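Local coordinates for GphF (PDB 6MFC), which acts as a GNAT-like decarboxylase, probably removing the carboxylate of an acyl group to supply the starter unit for polyketide biosynthesis, at residues Thr82-Ile87 with Leu112-Leu117; Ile146-Gly151 with Ile214-Leu219; Ile28-Pro33 with Glu65-Trp70; Ala38-Glu43 with Ala53-Leu58; Leu131-Val136 with Gly185-His190. All coordinates share one frame; numbering follows the deposited sequence.

Contact 1: residues Thr82-Ile87 with Leu112-Leu117; sequences TYAQRI and LQLLGL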
# COMPACT_ATOMS: atom_id res chain seq x y z
N THR A 82 0.55 -7.66 4.38
CA THR A 82 -0.11 -7.00 3.26
C THR A 82 -1.61 -7.10 3.43
O THR A 82 -2.14 -8.18 3.69
CB THR A 82 0.32 -7.62 1.92
OG1 THR A 82 1.69 -7.31 1.66
CG2 THR A 82 -0.54 -7.08 0.79
N TYR A 83 -2.30 -5.97 3.28
CA TYR A 83 -3.75 -5.91 3.36
C TYR A 83 -4.32 -5.51 2.00
O TYR A 83 -3.72 -4.73 1.26
CB TYR A 83 -4.20 -4.91 4.42
CG TYR A 83 -3.50 -5.07 5.75
CD1 TYR A 83 -4.02 -5.91 6.73
CD2 TYR A 83 -2.33 -4.39 6.03
CE1 TYR A 83 -3.39 -6.06 7.95
CE2 TYR A 83 -1.69 -4.53 7.24
CZ TYR A 83 -2.22 -5.37 8.20
OH TYR A 83 -1.59 -5.52 9.41
N ALA A 84 -5.50 -6.05 1.69
CA ALA A 84 -6.13 -5.75 0.41
C ALA A 84 -7.63 -6.01 0.51
O ALA A 84 -8.07 -6.85 1.30
CB ALA A 84 -5.52 -6.57 -0.73
N GLN A 85 -8.39 -5.28 -0.29
CA GLN A 85 -9.82 -5.51 -0.43
C GLN A 85 -10.20 -5.34 -1.89
O GLN A 85 -9.52 -4.65 -2.66
CB GLN A 85 -10.65 -4.57 0.45
CG GLN A 85 -10.66 -3.11 0.01
CD GLN A 85 -11.45 -2.22 0.95
OE1 GLN A 85 -11.91 -2.67 2.00
NE2 GLN A 85 -11.62 -0.96 0.56
N ARG A 86 -11.30 -5.98 -2.28
CA ARG A 86 -11.76 -5.97 -3.66
C ARG A 86 -12.74 -4.83 -3.85
O ARG A 86 -13.76 -4.76 -3.15
CB ARG A 86 -12.40 -7.31 -4.01
CG ARG A 86 -12.62 -7.55 -5.49
CD ARG A 86 -12.87 -9.02 -5.77
NE ARG A 86 -12.96 -9.31 -7.19
CZ ARG A 86 -12.94 -10.53 -7.71
NH1 ARG A 86 -12.83 -11.59 -6.91
NH2 ARG A 86 -13.02 -10.71 -9.02
N ILE A 87 -12.44 -3.93 -4.79
CA ILE A 87 -13.31 -2.79 -5.07
C ILE A 87 -13.75 -2.85 -6.52
O ILE A 87 -13.37 -3.76 -7.27
CB ILE A 87 -12.61 -1.46 -4.75
CG1 ILE A 87 -11.47 -1.20 -5.73
CG2 ILE A 87 -12.10 -1.45 -3.32
CD1 ILE A 87 -10.71 0.08 -5.46
N LEU A 112 -8.32 -5.22 -7.25
CA LEU A 112 -7.95 -5.45 -5.86
C LEU A 112 -7.12 -4.27 -5.37
O LEU A 112 -6.08 -3.96 -5.95
CB LEU A 112 -7.18 -6.76 -5.72
CG LEU A 112 -6.78 -7.20 -4.31
CD1 LEU A 112 -8.01 -7.49 -3.46
CD2 LEU A 112 -5.86 -8.41 -4.36
N GLN A 113 -7.57 -3.63 -4.29
CA GLN A 113 -6.94 -2.43 -3.77
C GLN A 113 -5.97 -2.79 -2.65
O GLN A 113 -6.34 -3.48 -1.70
CB GLN A 113 -7.98 -1.44 -3.26
CG GLN A 113 -7.38 -0.22 -2.59
CD GLN A 113 -8.39 0.55 -1.77
OE1 GLN A 113 -9.51 0.10 -1.57
NE2 GLN A 113 -7.99 1.71 -1.27
N LEU A 114 -4.74 -2.30 -2.75
CA LEU A 114 -3.75 -2.47 -1.69
C LEU A 114 -4.00 -1.43 -0.61
O LEU A 114 -3.87 -0.23 -0.85
CB LEU A 114 -2.33 -2.34 -2.25
CG LEU A 114 -1.80 -3.47 -3.12
CD1 LEU A 114 -0.42 -3.13 -3.66
CD2 LEU A 114 -1.76 -4.77 -2.34
N LEU A 115 -4.36 -1.90 0.59
CA LEU A 115 -4.52 -1.00 1.72
C LEU A 115 -3.22 -0.77 2.47
O LEU A 115 -3.07 0.27 3.14
CB LEU A 115 -5.59 -1.54 2.68
CG LEU A 115 -6.99 -1.68 2.09
CD1 LEU A 115 -7.94 -2.26 3.12
CD2 LEU A 115 -7.50 -0.35 1.58
N GLY A 116 -2.28 -1.70 2.38
CA GLY A 116 -1.01 -1.56 3.06
C GLY A 116 -0.04 -2.69 2.77
O GLY A 116 -0.45 -3.81 2.48
N LEU A 117 1.25 -2.38 2.83
CA LEU A 117 2.31 -3.39 2.69
C LEU A 117 3.44 -2.95 3.62
O LEU A 117 4.18 -2.02 3.31
CB LEU A 117 2.77 -3.51 1.25
CG LEU A 117 3.84 -4.57 0.92
CD1 LEU A 117 3.59 -5.15 -0.46
CD2 LEU A 117 5.24 -3.99 1.00

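Contact 2: residues Ile146-Gly151 with Ile214-Leu219; sequences IENVVG and IVIHAL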
# COMPACT_ATOMS: atom_id res chain seq x y z
N ILE A 146 -10.32 -10.51 -11.11
CA ILE A 146 -9.39 -9.44 -10.76
C ILE A 146 -8.61 -9.03 -12.01
O ILE A 146 -7.91 -9.86 -12.61
CB ILE A 146 -8.45 -9.87 -9.63
CG1 ILE A 146 -9.22 -10.05 -8.33
CG2 ILE A 146 -7.33 -8.86 -9.45
CD1 ILE A 146 -9.76 -8.76 -7.76
N GLU A 147 -8.73 -7.76 -12.39
CA GLU A 147 -8.03 -7.24 -13.56
C GLU A 147 -6.87 -6.32 -13.23
O GLU A 147 -5.94 -6.21 -14.03
CB GLU A 147 -9.01 -6.49 -14.47
CG GLU A 147 -9.95 -7.39 -15.25
CD GLU A 147 -10.99 -6.62 -16.04
OE1 GLU A 147 -11.49 -5.60 -15.53
OE2 GLU A 147 -11.29 -7.02 -17.19
N ASN A 148 -6.89 -5.66 -12.07
CA ASN A 148 -5.82 -4.75 -11.70
C ASN A 148 -5.59 -4.81 -10.20
O ASN A 148 -6.52 -5.05 -9.42
CB ASN A 148 -6.13 -3.31 -12.12
CG ASN A 148 -6.23 -3.14 -13.62
OD1 ASN A 148 -5.23 -2.88 -14.29
ND2 ASN A 148 -7.43 -3.29 -14.16
N VAL A 149 -4.35 -4.58 -9.81
CA VAL A 149 -3.97 -4.36 -8.42
C VAL A 149 -3.59 -2.90 -8.30
O VAL A 149 -2.57 -2.46 -8.86
CB VAL A 149 -2.82 -5.28 -7.98
CG1 VAL A 149 -2.46 -5.02 -6.52
CG2 VAL A 149 -3.19 -6.73 -8.19
N VAL A 150 -4.40 -2.12 -7.58
CA VAL A 150 -4.19 -0.69 -7.47
C VAL A 150 -3.99 -0.33 -6.00
O VAL A 150 -4.20 -1.14 -5.10
CB VAL A 150 -5.35 0.12 -8.08
CG1 VAL A 150 -5.66 -0.38 -9.48
CG2 VAL A 150 -6.56 0.04 -7.19
N GLY A 151 -3.59 0.92 -5.78
CA GLY A 151 -3.37 1.41 -4.43
C GLY A 151 -3.02 2.88 -4.47
O GLY A 151 -2.70 3.44 -5.53
N ILE A 214 -2.05 7.46 -6.95
CA ILE A 214 -2.69 6.22 -7.37
C ILE A 214 -1.73 5.46 -8.29
O ILE A 214 -1.34 5.96 -9.34
CB ILE A 214 -4.02 6.50 -8.08
CG1 ILE A 214 -5.00 7.19 -7.13
CG2 ILE A 214 -4.62 5.21 -8.62
CD1 ILE A 214 -6.32 7.53 -7.77
N VAL A 215 -1.36 4.25 -7.89
CA VAL A 215 -0.57 3.35 -8.71
C VAL A 215 -1.48 2.22 -9.19
O VAL A 215 -2.39 1.79 -8.47
CB VAL A 215 0.66 2.79 -7.95
CG1 VAL A 215 1.59 3.93 -7.56
CG2 VAL A 215 0.22 2.02 -6.72
N ILE A 216 -1.23 1.75 -10.41
CA ILE A 216 -2.05 0.71 -11.02
C ILE A 216 -1.13 -0.38 -11.56
O ILE A 216 -0.29 -0.11 -12.42
CB ILE A 216 -2.94 1.27 -12.15
CG1 ILE A 216 -3.88 2.35 -11.61
CG2 ILE A 216 -3.74 0.15 -12.79
CD1 ILE A 216 -4.77 2.96 -12.67
N HIS A 217 -1.30 -1.60 -11.06
CA HIS A 217 -0.57 -2.77 -11.55
C HIS A 217 -1.50 -3.53 -12.49
O HIS A 217 -2.32 -4.34 -12.05
CB HIS A 217 -0.11 -3.66 -10.40
CG HIS A 217 1.01 -3.08 -9.59
ND1 HIS A 217 2.34 -3.31 -9.87
CD2 HIS A 217 0.99 -2.30 -8.48
CE1 HIS A 217 3.09 -2.69 -8.99
NE2 HIS A 217 2.30 -2.07 -8.13
N ALA A 218 -1.37 -3.27 -13.79
CA ALA A 218 -2.10 -4.06 -14.77
C ALA A 218 -1.67 -5.52 -14.69
O ALA A 218 -0.51 -5.83 -14.39
CB ALA A 218 -1.87 -3.51 -16.18
N LEU A 219 -2.61 -6.42 -14.96
CA LEU A 219 -2.36 -7.85 -14.82
C LEU A 219 -2.32 -8.61 -16.13
O LEU A 219 -1.86 -9.75 -16.15
CB LEU A 219 -3.42 -8.48 -13.91
CG LEU A 219 -3.46 -7.97 -12.46
CD1 LEU A 219 -4.40 -8.82 -11.62
CD2 LEU A 219 -2.07 -7.94 -11.85

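Contact 3: residues Ile28-Pro33 with Glu65-Trp70; sequences IRHARP and EPRGCW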
# COMPACT_ATOMS: atom_id res chain seq x y z
N ILE A 28 4.76 -17.60 3.93
CA ILE A 28 3.67 -16.66 3.73
C ILE A 28 2.35 -17.40 3.91
O ILE A 28 2.15 -18.48 3.34
CB ILE A 28 3.74 -15.99 2.34
CG1 ILE A 28 4.91 -15.01 2.29
CG2 ILE A 28 2.43 -15.30 2.00
CD1 ILE A 28 5.06 -14.30 0.96
N ARG A 29 1.46 -16.83 4.72
CA ARG A 29 0.15 -17.41 4.97
C ARG A 29 -0.86 -16.28 5.12
O ARG A 29 -0.50 -15.11 5.26
CB ARG A 29 0.16 -18.30 6.22
CG ARG A 29 0.55 -17.58 7.50
CD ARG A 29 0.25 -18.42 8.73
NE ARG A 29 0.63 -17.74 9.96
CZ ARG A 29 -0.14 -16.86 10.60
NH1 ARG A 29 -1.33 -16.54 10.11
NH2 ARG A 29 0.29 -16.29 11.72
N HIS A 30 -2.14 -16.65 5.09
CA HIS A 30 -3.20 -15.66 5.28
C HIS A 30 -3.16 -15.09 6.69
O HIS A 30 -2.78 -15.77 7.65
CB HIS A 30 -4.57 -16.28 5.00
CG HIS A 30 -4.92 -16.37 3.55
ND1 HIS A 30 -4.84 -15.28 2.70
CD2 HIS A 30 -5.35 -17.41 2.80
CE1 HIS A 30 -5.21 -15.65 1.49
NE2 HIS A 30 -5.52 -16.94 1.52
N ALA A 31 -3.55 -13.83 6.81
CA ALA A 31 -3.63 -13.21 8.13
C ALA A 31 -4.83 -13.76 8.89
O ALA A 31 -5.90 -13.97 8.33
CB ALA A 31 -3.75 -11.69 7.99
N ARG A 32 -4.62 -14.02 10.18
CA ARG A 32 -5.68 -14.50 11.06
C ARG A 32 -5.93 -13.47 12.16
O ARG A 32 -5.03 -12.71 12.52
CB ARG A 32 -5.31 -15.84 11.70
CG ARG A 32 -4.93 -16.93 10.71
CD ARG A 32 -4.72 -18.26 11.42
NE ARG A 32 -3.69 -18.18 12.46
CZ ARG A 32 -2.47 -18.70 12.34
NH1 ARG A 32 -2.12 -19.34 11.24
NH2 ARG A 32 -1.60 -18.57 13.34
N PRO A 33 -7.15 -13.42 12.71
CA PRO A 33 -7.42 -12.47 13.80
C PRO A 33 -6.53 -12.66 15.01
O PRO A 33 -6.41 -11.73 15.82
CB PRO A 33 -8.90 -12.74 14.13
CG PRO A 33 -9.47 -13.31 12.88
CD PRO A 33 -8.37 -14.13 12.27
N GLU A 65 -11.81 -8.84 4.33
CA GLU A 65 -11.26 -9.62 3.21
C GLU A 65 -10.33 -10.66 3.81
O GLU A 65 -9.10 -10.49 3.79
CB GLU A 65 -10.54 -8.72 2.21
CG GLU A 65 -10.32 -9.36 0.84
CD GLU A 65 -11.50 -9.13 -0.09
OE1 GLU A 65 -12.13 -8.06 -0.00
OE2 GLU A 65 -11.78 -10.03 -0.91
N PRO A 66 -10.87 -11.76 4.35
CA PRO A 66 -10.00 -12.73 5.04
C PRO A 66 -8.97 -13.38 4.14
O PRO A 66 -7.82 -13.57 4.55
CB PRO A 66 -11.01 -13.76 5.59
CG PRO A 66 -12.32 -13.04 5.62
CD PRO A 66 -12.29 -12.13 4.44
N ARG A 67 -9.35 -13.73 2.90
CA ARG A 67 -8.42 -14.31 1.95
C ARG A 67 -7.74 -13.26 1.07
O ARG A 67 -7.32 -13.57 -0.05
CB ARG A 67 -9.14 -15.35 1.08
CG ARG A 67 -9.57 -16.59 1.86
CD ARG A 67 -9.80 -17.79 0.96
NE ARG A 67 -11.17 -17.86 0.46
CZ ARG A 67 -11.64 -18.88 -0.26
NH1 ARG A 67 -10.85 -19.90 -0.56
NH2 ARG A 67 -12.90 -18.87 -0.68
N GLY A 68 -7.62 -12.03 1.57
CA GLY A 68 -6.94 -10.98 0.84
C GLY A 68 -5.89 -10.29 1.68
O GLY A 68 -5.45 -9.19 1.36
N CYS A 69 -5.48 -10.94 2.77
CA CYS A 69 -4.44 -10.42 3.65
C CYS A 69 -3.45 -11.54 3.94
O CYS A 69 -3.85 -12.67 4.23
CB CYS A 69 -5.03 -9.87 4.95
SG CYS A 69 -6.18 -8.49 4.71
N TRP A 70 -2.16 -11.22 3.86
CA TRP A 70 -1.10 -12.20 4.08
C TRP A 70 -0.07 -11.66 5.07
O TRP A 70 0.10 -10.44 5.20
CB TRP A 70 -0.39 -12.58 2.78
CG TRP A 70 -1.27 -13.27 1.79
CD1 TRP A 70 -1.38 -14.61 1.59
CD2 TRP A 70 -2.15 -12.65 0.85
NE1 TRP A 70 -2.29 -14.87 0.59
CE2 TRP A 70 -2.77 -13.68 0.12
CE3 TRP A 70 -2.48 -11.32 0.56
CZ2 TRP A 70 -3.70 -13.42 -0.88
CZ3 TRP A 70 -3.40 -11.07 -0.43
CH2 TRP A 70 -4.01 -12.11 -1.14

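Contact 4: residues Ala38-Glu43 with Ala53-Leu58; sequences ALCALE and ASRAEL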
# COMPACT_ATOMS: atom_id res chain seq x y z
N ALA A 38 0.54 -8.97 16.79
CA ALA A 38 1.75 -8.85 16.00
C ALA A 38 1.58 -7.84 14.87
O ALA A 38 2.51 -7.10 14.55
CB ALA A 38 2.15 -10.22 15.44
N LEU A 39 0.39 -7.81 14.26
CA LEU A 39 0.14 -6.84 13.19
C LEU A 39 0.19 -5.41 13.71
O LEU A 39 0.63 -4.51 13.00
CB LEU A 39 -1.21 -7.13 12.53
CG LEU A 39 -1.33 -8.48 11.81
CD1 LEU A 39 -2.70 -8.65 11.18
CD2 LEU A 39 -0.23 -8.63 10.77
N CYS A 40 -0.26 -5.19 14.95
CA CYS A 40 -0.12 -3.87 15.55
C CYS A 40 1.33 -3.57 15.88
O CYS A 40 1.79 -2.43 15.71
CB CYS A 40 -0.99 -3.77 16.81
SG CYS A 40 -2.77 -3.83 16.50
N ALA A 41 2.07 -4.57 16.36
CA ALA A 41 3.49 -4.38 16.66
C ALA A 41 4.28 -4.07 15.39
O ALA A 41 5.13 -3.17 15.39
CB ALA A 41 4.05 -5.61 17.36
N LEU A 42 4.01 -4.80 14.31
CA LEU A 42 4.65 -4.50 13.04
C LEU A 42 4.25 -3.11 12.55
O LEU A 42 5.08 -2.39 11.96
CB LEU A 42 4.27 -5.56 12.00
CG LEU A 42 4.81 -5.32 10.59
CD1 LEU A 42 6.33 -5.39 10.57
CD2 LEU A 42 4.20 -6.32 9.61
N GLU A 43 3.00 -2.72 12.78
CA GLU A 43 2.54 -1.40 12.36
C GLU A 43 3.28 -0.29 13.11
O GLU A 43 3.56 0.77 12.53
CB GLU A 43 1.03 -1.28 12.58
CG GLU A 43 0.41 -0.00 12.04
CD GLU A 43 0.13 -0.08 10.55
OE1 GLU A 43 0.59 -1.04 9.89
OE2 GLU A 43 -0.56 0.83 10.03
N ALA A 53 -2.15 2.65 11.58
CA ALA A 53 -3.52 2.17 11.66
C ALA A 53 -3.84 1.75 13.09
O ALA A 53 -2.98 1.27 13.83
CB ALA A 53 -3.74 1.00 10.70
N SER A 54 -5.10 1.95 13.48
CA SER A 54 -5.52 1.52 14.80
C SER A 54 -5.69 0.00 14.83
O SER A 54 -5.74 -0.67 13.79
CB SER A 54 -6.83 2.20 15.18
OG SER A 54 -7.89 1.79 14.33
N ARG A 55 -5.77 -0.54 16.04
CA ARG A 55 -6.08 -1.96 16.19
C ARG A 55 -7.43 -2.29 15.57
O ARG A 55 -7.61 -3.39 15.03
CB ARG A 55 -6.05 -2.35 17.67
CG ARG A 55 -6.16 -3.85 17.91
CD ARG A 55 -6.32 -4.16 19.40
NE ARG A 55 -6.02 -5.56 19.70
CZ ARG A 55 -6.07 -6.09 20.92
NH1 ARG A 55 -5.79 -7.37 21.10
NH2 ARG A 55 -6.42 -5.33 21.95
N ALA A 56 -8.38 -1.36 15.64
CA ALA A 56 -9.70 -1.59 15.05
C ALA A 56 -9.62 -1.67 13.53
O ALA A 56 -10.25 -2.53 12.92
CB ALA A 56 -10.67 -0.49 15.49
N GLU A 57 -8.84 -0.78 12.91
CA GLU A 57 -8.72 -0.80 11.45
C GLU A 57 -7.98 -2.04 10.97
O GLU A 57 -8.38 -2.65 9.98
CB GLU A 57 -8.02 0.47 10.96
CG GLU A 57 -7.70 0.44 9.47
CD GLU A 57 -8.94 0.33 8.60
OE1 GLU A 57 -10.01 0.83 9.02
OE2 GLU A 57 -8.86 -0.24 7.49
N LEU A 58 -6.91 -2.42 11.67
CA LEU A 58 -6.18 -3.63 11.29
C LEU A 58 -7.07 -4.86 11.40
O LEU A 58 -7.00 -5.77 10.57
CB LEU A 58 -4.93 -3.79 12.15
CG LEU A 58 -3.80 -2.81 11.83
CD1 LEU A 58 -2.54 -3.17 12.61
CD2 LEU A 58 -3.52 -2.79 10.33

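Contact 5: residues Leu131-Val136 with Gly185-His190; sequences LLLEFV and GFHLGH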
# COMPACT_ATOMS: atom_id res chain seq x y z
N LEU A 131 9.13 -9.21 -2.36
CA LEU A 131 8.57 -10.56 -2.33
C LEU A 131 7.07 -10.52 -2.06
O LEU A 131 6.29 -11.19 -2.75
CB LEU A 131 9.28 -11.41 -1.28
CG LEU A 131 8.74 -12.83 -1.12
CD1 LEU A 131 8.85 -13.60 -2.42
CD2 LEU A 131 9.46 -13.56 0.01
N LEU A 132 6.65 -9.73 -1.07
CA LEU A 132 5.22 -9.62 -0.76
C LEU A 132 4.45 -9.02 -1.93
O LEU A 132 3.35 -9.48 -2.26
CB LEU A 132 5.01 -8.79 0.50
CG LEU A 132 5.38 -9.42 1.85
CD1 LEU A 132 5.10 -8.44 2.98
CD2 LEU A 132 4.62 -10.72 2.06
N LEU A 133 5.01 -7.98 -2.56
CA LEU A 133 4.34 -7.35 -3.68
C LEU A 133 4.15 -8.32 -4.84
O LEU A 133 3.03 -8.52 -5.33
CB LEU A 133 5.12 -6.11 -4.14
CG LEU A 133 4.58 -5.40 -5.38
CD1 LEU A 133 3.14 -4.96 -5.16
CD2 LEU A 133 5.45 -4.22 -5.75
N GLU A 134 5.24 -8.95 -5.28
CA GLU A 134 5.15 -9.93 -6.36
C GLU A 134 4.31 -11.14 -5.97
O GLU A 134 3.79 -11.83 -6.85
CB GLU A 134 6.55 -10.37 -6.80
CG GLU A 134 7.26 -9.38 -7.70
CD GLU A 134 6.62 -9.28 -9.08
OE1 GLU A 134 5.89 -10.21 -9.46
OE2 GLU A 134 6.85 -8.27 -9.78
N PHE A 135 4.18 -11.41 -4.67
CA PHE A 135 3.29 -12.48 -4.23
C PHE A 135 1.83 -12.08 -4.40
O PHE A 135 1.01 -12.88 -4.86
CB PHE A 135 3.58 -12.84 -2.77
CG PHE A 135 2.80 -14.03 -2.27
CD1 PHE A 135 1.57 -13.86 -1.65
CD2 PHE A 135 3.30 -15.31 -2.42
CE1 PHE A 135 0.86 -14.95 -1.19
CE2 PHE A 135 2.59 -16.41 -1.96
CZ PHE A 135 1.36 -16.22 -1.35
N VAL A 136 1.48 -10.85 -4.02
CA VAL A 136 0.12 -10.36 -4.19
C VAL A 136 -0.24 -10.28 -5.66
O VAL A 136 -1.33 -10.69 -6.08
CB VAL A 136 -0.05 -9.00 -3.49
CG1 VAL A 136 -1.40 -8.38 -3.83
CG2 VAL A 136 0.11 -9.15 -1.99
N GLY A 185 9.02 4.46 -6.56
CA GLY A 185 9.79 3.56 -7.41
C GLY A 185 9.64 2.10 -7.05
O GLY A 185 9.94 1.23 -7.87
N PHE A 186 9.18 1.81 -5.83
CA PHE A 186 8.87 0.44 -5.45
C PHE A 186 7.77 -0.14 -6.34
O PHE A 186 7.88 -1.28 -6.81
CB PHE A 186 8.46 0.38 -3.98
CG PHE A 186 8.04 -0.98 -3.51
CD1 PHE A 186 8.96 -2.00 -3.37
CD2 PHE A 186 6.71 -1.24 -3.19
CE1 PHE A 186 8.58 -3.26 -2.94
CE2 PHE A 186 6.32 -2.49 -2.76
CZ PHE A 186 7.26 -3.50 -2.63
N HIS A 187 6.72 0.63 -6.58
CA HIS A 187 5.65 0.17 -7.47
C HIS A 187 5.98 0.43 -8.93
O HIS A 187 5.71 -0.42 -9.79
CB HIS A 187 4.33 0.84 -7.09
CG HIS A 187 3.82 0.46 -5.74
ND1 HIS A 187 3.09 -0.70 -5.52
CD2 HIS A 187 3.93 1.07 -4.54
CE1 HIS A 187 2.78 -0.77 -4.24
NE2 HIS A 187 3.27 0.29 -3.62
N LEU A 188 6.57 1.59 -9.23
CA LEU A 188 6.98 1.87 -10.60
C LEU A 188 8.01 0.86 -11.09
O LEU A 188 7.98 0.45 -12.26
CB LEU A 188 7.55 3.29 -10.70
CG LEU A 188 6.66 4.44 -10.23
CD1 LEU A 188 7.44 5.75 -10.23
CD2 LEU A 188 5.42 4.56 -11.10
N GLY A 189 8.92 0.43 -10.21
CA GLY A 189 9.93 -0.52 -10.61
C GLY A 189 9.37 -1.88 -10.99
O GLY A 189 9.93 -2.56 -11.85
N HIS A 190 8.27 -2.28 -10.35
CA HIS A 190 7.70 -3.59 -10.66
C HIS A 190 6.81 -3.54 -11.90
O HIS A 190 6.67 -4.56 -12.59
CB HIS A 190 6.93 -4.13 -9.46
CG HIS A 190 7.81 -4.73 -8.40
ND1 HIS A 190 8.53 -3.96 -7.51
CD2 HIS A 190 8.11 -6.02 -8.12
CE1 HIS A 190 9.22 -4.76 -6.71
NE2 HIS A 190 8.98 -6.01 -7.06

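Contact 1: residues Thr82-Ile87 with Leu112-Leu117
Gln-85 and Gln-113 run side by side on one face of an antiparallel strand pair at the middle of the GNAT sheet, and a classic beta bulge interrupts the pair nearby. Their amide planes are turned 57° apart, and Gln-85 NE2 donates to Gln-113 OE1 at 3.2 Å. Gln-85 CG lies between its own backbone N and carbonyl carbon (chi1 70°), and the extended chain beyond it carries the amide to its neighbour. That amide is gripped further, with NE2 also bonded to Leu-101 O and OE1 accepting from Arg-60. Ile-87 crosses Gln-113 obliquely, its CD1 3.8 Å from Gln-113 CB. At the bulge Leu-115 and Gly-116 both face Tyr-83: Tyr-83 N donates to Gly-116 O, while Leu-115 N reaches Tyr-83 O from above the carbonyl plane. GNAT enzymes commonly carry a bulge in this fourth strand, next to where it splays from the fifth to admit the acyl thioester; the present one is consistent with that pattern. The face bearing Thr-82, Ala-84, Leu-114 and Leu-117 turns to helix 128-140. There Thr-82 and Leu-117 lie alongside each other, and Leu-112 CD1 packs 3.8 Å from Ala-84 CB.

Contact 2: residues Ile146-Gly151 with Ile214-Leu219
The His-217 imidazole receives Val-149 O at its edge, in the ring plane, with CD2 3.6 Å from that oxygen. His-187, on helix 182-190, meets the same ring at about 60° between planes and is hydrogen-bonded to His-217 NE2. The other flat group, the Asn-148 amide, is on the opposite face of the sheet, where its OD1 lies 3.4 Å from Ala-218 CA and also touches Ile-216 CG2. Between these two faces the strands pair antiparallel. Val-149 and His-217 exchange two backbone hydrogen bonds, as do Gly-151 and Val-215, which joins strand 212-218 to strand 148-153 in the mixed sheet of this GNAT-like protein. Val-150 and Ile-216 point the same way, side by side, with CG1 of the valine 3.9 Å from CG2 of the isoleucine. Where the pairing ends, Leu-219 turns in toward the first segment. Its two methyls divide the work: CD1 packs 3.6 Å from Ile-146 CG2, whereas CD2 lies 4.0 Å from Val-149 CG2.

Contact 3: residues Ile28-Pro33 with Glu65-Trp70
Ile-28 begins the contact and lays its CG2 against Trp-70, 3.9 Å from CD1 of the indole. Arg-29 contributes its backbone: its carbonyl oxygen approaches Trp-70 CA in a CA-H...O contact, while its guanidinium group forms a salt bridge with Asp-35. His-30 meets several neighbours at once. Its CG is anti to its carbonyl carbon (chi1 -81°), which lays the imidazole alongside the Trp-70 indole. The two rings are inclined at 33°, an oblique pairing with His-30 ND1 over one face of the indole near its rim. Arg-67 CA covers a face of the imidazole in a CH-pi contact, 3.9 Å from its centroid. At the ring edge ND1 donates to Cys-69 O, which lies in the plane of the imidazole at 3.2 Å. Here the first strand of the GNAT sheet, 27-30, meets the start of strand 70-74, with His-30 and Trp-70 forming an antiparallel non-hydrogen-bonded pair. Ala-31 N donates to the same Cys-69 O at 2.8 Å. The two donors come from opposite faces of that carbonyl plane, so this oxygen of a buried residue is gripped from both sides. Ala-31 CB then packs 3.8 Å from Cys-69 CB.

Contact 4: residues Ala38-Glu43 with Ala53-Leu58
Glu-43 reaches Ala-53 through a bent side chain: CG is anti to the backbone N (chi1 -173°), and a turn at chi2 (81°) folds the carboxylate toward the second segment. Ala-53 N donates to Glu-43 OE2 at 2.9 Å, nearly straight at 165° and on the lone pair that points away from the other oxygen. The contact joins the two consecutive helices, 36-46 and 55-64, that follow the first strand in the GNAT fold. The acid thus holds the chain just before the second helix, whose N-cap residue, Ser-54, accepts from Glu-57 N through its own hydroxyl. The same OE2 also lies 3.3 Å from Ala-53 CB, placing that methyl beside the carboxylate. Apolar packing completes the pairing. Leu-58 points toward helix 36-46 and does its touching through one methyl, CD1, which lies 3.5 Å from Leu-39 O, 4.0 Å from Glu-43 CB and about as far from Cys-40 SG. Leu-39 and Leu-58 also touch Tyr-83 of strand 77-87, so this corner of the helix pair rests on the sheet. Nearer the surface, Cys-40 SG packs against the aliphatic start of Arg-55, 3.7 Å from its CG.

Contact 5: residues Leu131-Val136 with Gly185-His190
A single methyl, Leu-133 CD2, touches the faces of two aromatic rings, Phe-186 and His-190, and no hydrogen bond crosses this contact. It joins helix 128-140, which follows the bulged strand 111-119 as a central helix of the GNAT fold, to helix 182-190. The axes of the two short segments stay 11.4 Å apart at a crossing angle of -50°, so the helices meet through their side chains and not their backbones. Leu-133 has CG anti to its backbone N (chi1 176°), which directs the branch at the second helix, where both rings come to meet it from the opposite direction. CD2 lies over the imidazole, 3.7 Å from its centroid, and further from the normal of the phenyl ring, at 4.0 Å from its centroid, both as CH-pi contacts. The His-190 ring is held by its own segment, since ND1 donates to Phe-186 O at 2.8 Å. Its rotation is therefore tied to the residue that carries the other ring. His-187, the partner of His-217, borders the same methyl more loosely. Glu-134 bends at chi2 and comes across the edge of His-190, with the carboxylate and ring planes 32° apart and its CG 3.5 Å from His-190 CD2.

In the fold
From the N terminus, contact 3 closes strand 27-30 onto the start of strand 70-74, and nested inside that loop contact 4 closes the short connection between its two helices. Contact 1 follows in series, closing the long loop between strands 77-87 and 111-119 in mid-sheet; the backbone of Thr-82 hydrogen-bonds to that of Trp-70 in contact 3, and Tyr-83 packs against Leu-39 and Leu-58 of contact 4. Contacts 5 and 2 cross, closing the later excursions: helix 128-140 and strand 148-153 come first, and helix 182-190 and strand 212-218 return to them. Contact 2 extends the sheet beyond Leu-112 and Leu-114, while contact 5 ties helices on the face that contact 1 turns toward Val-136.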